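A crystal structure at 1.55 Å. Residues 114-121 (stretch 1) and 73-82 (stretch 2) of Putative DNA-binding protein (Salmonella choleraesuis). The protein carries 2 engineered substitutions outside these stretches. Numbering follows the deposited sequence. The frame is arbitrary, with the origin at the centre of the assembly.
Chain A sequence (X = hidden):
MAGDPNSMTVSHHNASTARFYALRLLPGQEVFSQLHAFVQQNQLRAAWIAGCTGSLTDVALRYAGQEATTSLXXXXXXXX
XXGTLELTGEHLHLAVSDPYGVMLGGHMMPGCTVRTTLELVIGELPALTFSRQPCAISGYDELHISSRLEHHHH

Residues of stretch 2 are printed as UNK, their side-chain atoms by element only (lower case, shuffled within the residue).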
# COMPACT_ATOMS: atom_id res chain seq x y z
N VAL A 114 -2.78 15.43 11.65
CA VAL A 114 -3.92 15.29 10.75
C VAL A 114 -4.54 16.63 10.38
O VAL A 114 -4.72 17.51 11.24
CB VAL A 114 -5.00 14.40 11.41
CG1 VAL A 114 -6.21 14.25 10.49
CG2 VAL A 114 -4.41 13.03 11.71
N ARG A 115 -4.87 16.80 9.11
CA ARG A 115 -5.49 18.03 8.64
C ARG A 115 -7.00 17.91 8.74
O ARG A 115 -7.64 18.57 9.55
CB ARG A 115 -5.05 18.34 7.21
CG ARG A 115 -5.50 19.70 6.69
CD ARG A 115 -4.52 20.24 5.66
NE ARG A 115 -4.37 19.35 4.50
CZ ARG A 115 -5.27 19.21 3.54
NH1 ARG A 115 -6.41 19.90 3.58
NH2 ARG A 115 -5.05 18.38 2.53
N THR A 116 -7.59 17.04 7.91
CA THR A 116 -9.03 16.84 7.94
C THR A 116 -9.37 15.43 8.41
O THR A 116 -10.40 15.22 9.06
CB THR A 116 -9.68 17.06 6.55
OG1 THR A 116 -9.18 16.10 5.62
CG2 THR A 116 -9.39 18.47 6.05
N THR A 117 -8.52 14.46 8.09
CA THR A 117 -8.80 13.08 8.48
C THR A 117 -7.65 12.14 8.13
O THR A 117 -6.78 12.48 7.33
CB THR A 117 -10.06 12.55 7.74
OG1 THR A 117 -10.50 11.32 8.32
CG2 THR A 117 -9.73 12.28 6.27
N LEU A 118 -7.64 10.98 8.76
CA LEU A 118 -6.66 9.94 8.43
C LEU A 118 -7.43 8.64 8.62
O LEU A 118 -7.79 8.28 9.73
CB LEU A 118 -5.42 9.97 9.32
CG LEU A 118 -4.34 9.08 8.69
CD1 LEU A 118 -3.82 9.75 7.42
CD2 LEU A 118 -3.21 8.83 9.66
N GLU A 119 -7.70 7.96 7.51
CA GLU A 119 -8.44 6.70 7.54
C GLU A 119 -7.44 5.57 7.47
O GLU A 119 -6.58 5.55 6.60
CB GLU A 119 -9.39 6.65 6.34
CG GLU A 119 -10.52 7.67 6.42
CD GLU A 119 -11.32 7.77 5.14
OE1 GLU A 119 -11.51 6.74 4.47
OE2 GLU A 119 -11.78 8.89 4.81
N LEU A 120 -7.57 4.62 8.39
CA LEU A 120 -6.63 3.52 8.45
C LEU A 120 -7.26 2.15 8.60
O LEU A 120 -8.28 1.99 9.27
CB LEU A 120 -5.69 3.70 9.65
CG LEU A 120 -4.71 4.86 9.72
CD1 LEU A 120 -4.59 5.33 11.16
CD2 LEU A 120 -3.36 4.41 9.18
N VAL A 121 -6.66 1.16 7.94
CA VAL A 121 -7.08 -0.22 8.11
C VAL A 121 -5.79 -0.87 8.59
O VAL A 121 -4.79 -0.89 7.87
CB VAL A 121 -7.54 -0.88 6.80
CG1 VAL A 121 -7.81 -2.37 7.06
CG2 VAL A 121 -8.79 -0.22 6.31
N UNK A 73 5.39 22.09 7.09
CA UNK A 73 4.02 22.44 7.42
C UNK A 73 3.37 22.98 6.16
O UNK A 73 3.98 23.74 5.41
c UNK A 73 2.50 23.84 8.85
c UNK A 73 3.95 23.51 8.52
o UNK A 73 4.58 23.02 9.71
N UNK A 74 2.13 22.58 5.94
CA UNK A 74 1.43 23.05 4.76
C UNK A 74 0.14 22.28 4.56
O UNK A 74 -0.57 21.97 5.52
N UNK A 75 -0.14 21.97 3.30
CA UNK A 75 -1.35 21.24 2.94
C UNK A 75 -0.89 20.01 2.17
O UNK A 75 -0.49 20.11 1.01
c UNK A 75 -3.54 21.37 1.74
o UNK A 75 -2.57 23.33 2.73
c UNK A 75 -2.26 22.10 2.05
N UNK A 76 -0.96 18.85 2.82
CA UNK A 76 -0.53 17.62 2.18
C UNK A 76 -1.57 16.52 2.18
O UNK A 76 -2.44 16.46 3.05
c UNK A 76 0.71 17.06 2.88
c UNK A 76 4.14 19.66 2.96
c UNK A 76 3.18 19.75 3.97
c UNK A 76 2.06 18.91 3.93
c UNK A 76 1.89 17.99 2.90
c UNK A 76 2.85 17.92 1.89
c UNK A 76 3.97 18.75 1.91
N UNK A 77 -1.47 15.64 1.19
CA UNK A 77 -2.36 14.49 1.11
C UNK A 77 -1.48 13.29 1.42
O UNK A 77 -0.32 13.24 1.00
c UNK A 77 -2.92 14.32 -0.31
o UNK A 77 -5.89 14.42 0.06
c UNK A 77 -3.88 15.41 -0.73
o UNK A 77 -5.38 16.42 0.82
c UNK A 77 -5.14 15.42 0.11
N UNK A 78 -2.02 12.35 2.19
CA UNK A 78 -1.25 11.15 2.50
C UNK A 78 -1.48 10.19 1.34
O UNK A 78 -2.61 9.76 1.09
c UNK A 78 -1.41 11.41 4.98
c UNK A 78 -1.73 10.50 3.81
c UNK A 78 -1.04 9.15 3.98
N UNK A 79 -0.41 9.87 0.63
CA UNK A 79 -0.51 8.98 -0.52
C UNK A 79 -0.32 7.54 -0.08
O UNK A 79 -1.00 6.63 -0.56
c UNK A 79 0.52 8.32 -2.72
c UNK A 79 0.52 9.35 -1.60
c UNK A 79 0.19 10.74 -2.15
c UNK A 79 0.78 11.18 -3.45
N UNK A 80 0.60 7.33 0.84
CA UNK A 80 0.84 6.00 1.37
C UNK A 80 1.54 6.07 2.71
O UNK A 80 2.39 6.92 2.95
o UNK A 80 2.97 5.69 0.23
c UNK A 80 1.67 5.16 0.39
N UNK A 81 1.14 5.16 3.59
CA UNK A 81 1.71 5.04 4.92
C UNK A 81 1.87 3.54 5.04
O UNK A 81 0.88 2.81 5.11
c UNK A 81 0.75 5.57 5.98
c UNK A 81 1.20 5.27 7.41
c UNK A 81 0.13 5.74 8.39
c UNK A 81 2.52 5.96 7.69
N UNK A 82 3.11 3.07 5.03
CA UNK A 82 3.38 1.65 5.10
C UNK A 82 4.32 1.27 6.21
O UNK A 82 5.13 2.08 6.66
c UNK A 82 2.90 1.08 2.68
n UNK A 82 3.04 1.91 1.65
c UNK A 82 3.95 1.17 3.76
o UNK A 82 1.98 0.27 2.76

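Position 73 carries three side-chain atoms, one carbon holding an oxygen and a second carbon. It stays clear of stretch 1, and its oxygen is hydrogen-bonded elsewhere in the structure. The branch of one O and one C makes it Thr73.

Position 74 has no side-chain atoms, so it is Gly74. The chain turns a corner here with phi/psi of 169/-140, a conformation that glycine adopts readily. An ideal CB would point away from stretch 1 and be crowded by the side chain of position 76 of its own stretch.

Position 75 has one carbon carrying an oxygen and a carbon, the latter carbon over one face of the Arg115 guanidinium: Thr75. Its CG2 lies 3.3 Å from CZ of Arg115, so a methyl covers the flat surface that makes no hydrogen bonds.

Position 76 shows one carbon followed by a ring of six carbons, without oxygen, and the ring leads away from stretch 1: Phe76. The backbone takes part nonetheless: NH2 of Arg115 donates a hydrogen bond to O of Phe76 at 3.3 Å, long but well aligned at 162°.

Position 77 has three side-chain carbons in a row, the last bearing two oxygens, one of which reaches Arg115. That is a carboxylate on a two-carbon arm, Glu77. Its CA-to-CB bond points away, yet chi1 and chi2, both m, fold the chain back until OE2 sits 2.6 Å from NH2 of Arg115 in a salt bridge.

Position 78 has three carbons, forked at the first, pointing toward stretch 1 and touching Leu118: Val78. Its CG2 meets CD1 of Leu118 at 3.8 Å.

Position 79 has four carbons, forked at the first with one arm two carbons long: Ile79. It is buried but out of reach of stretch 1.

Position 80 has one carbon and one oxygen, Ser80, also out of reach.

Position 81 has four carbons forked at the second and points toward stretch 1, against Leu120. It is Leu81, with CD2 3.8 Å from CD2 of Leu120.

Position 82 has two carbons, the second bearing one oxygen and one nitrogen: Asn82, beyond reach, its ND2 hydrogen-bonded elsewhere.

The contact pairs a polar end with a greasy one. Arg115, the largest contributor of covered surface, extends its guanidinium so that charge and carbonyl lie at the edge and a methyl over a face. Farther along, Leu118 and Leu120 point sideways, but their ends come nearer and pack on Val78 and Leu81. CA of Leu118 lies 8.1 Å from CA of Val78, and CA of Leu120 9.2 Å from CA of Leu81, so side chains rather than backbone pairing bridge the gap.

Stretch 2, residues 73-82: TGTFEVISLN
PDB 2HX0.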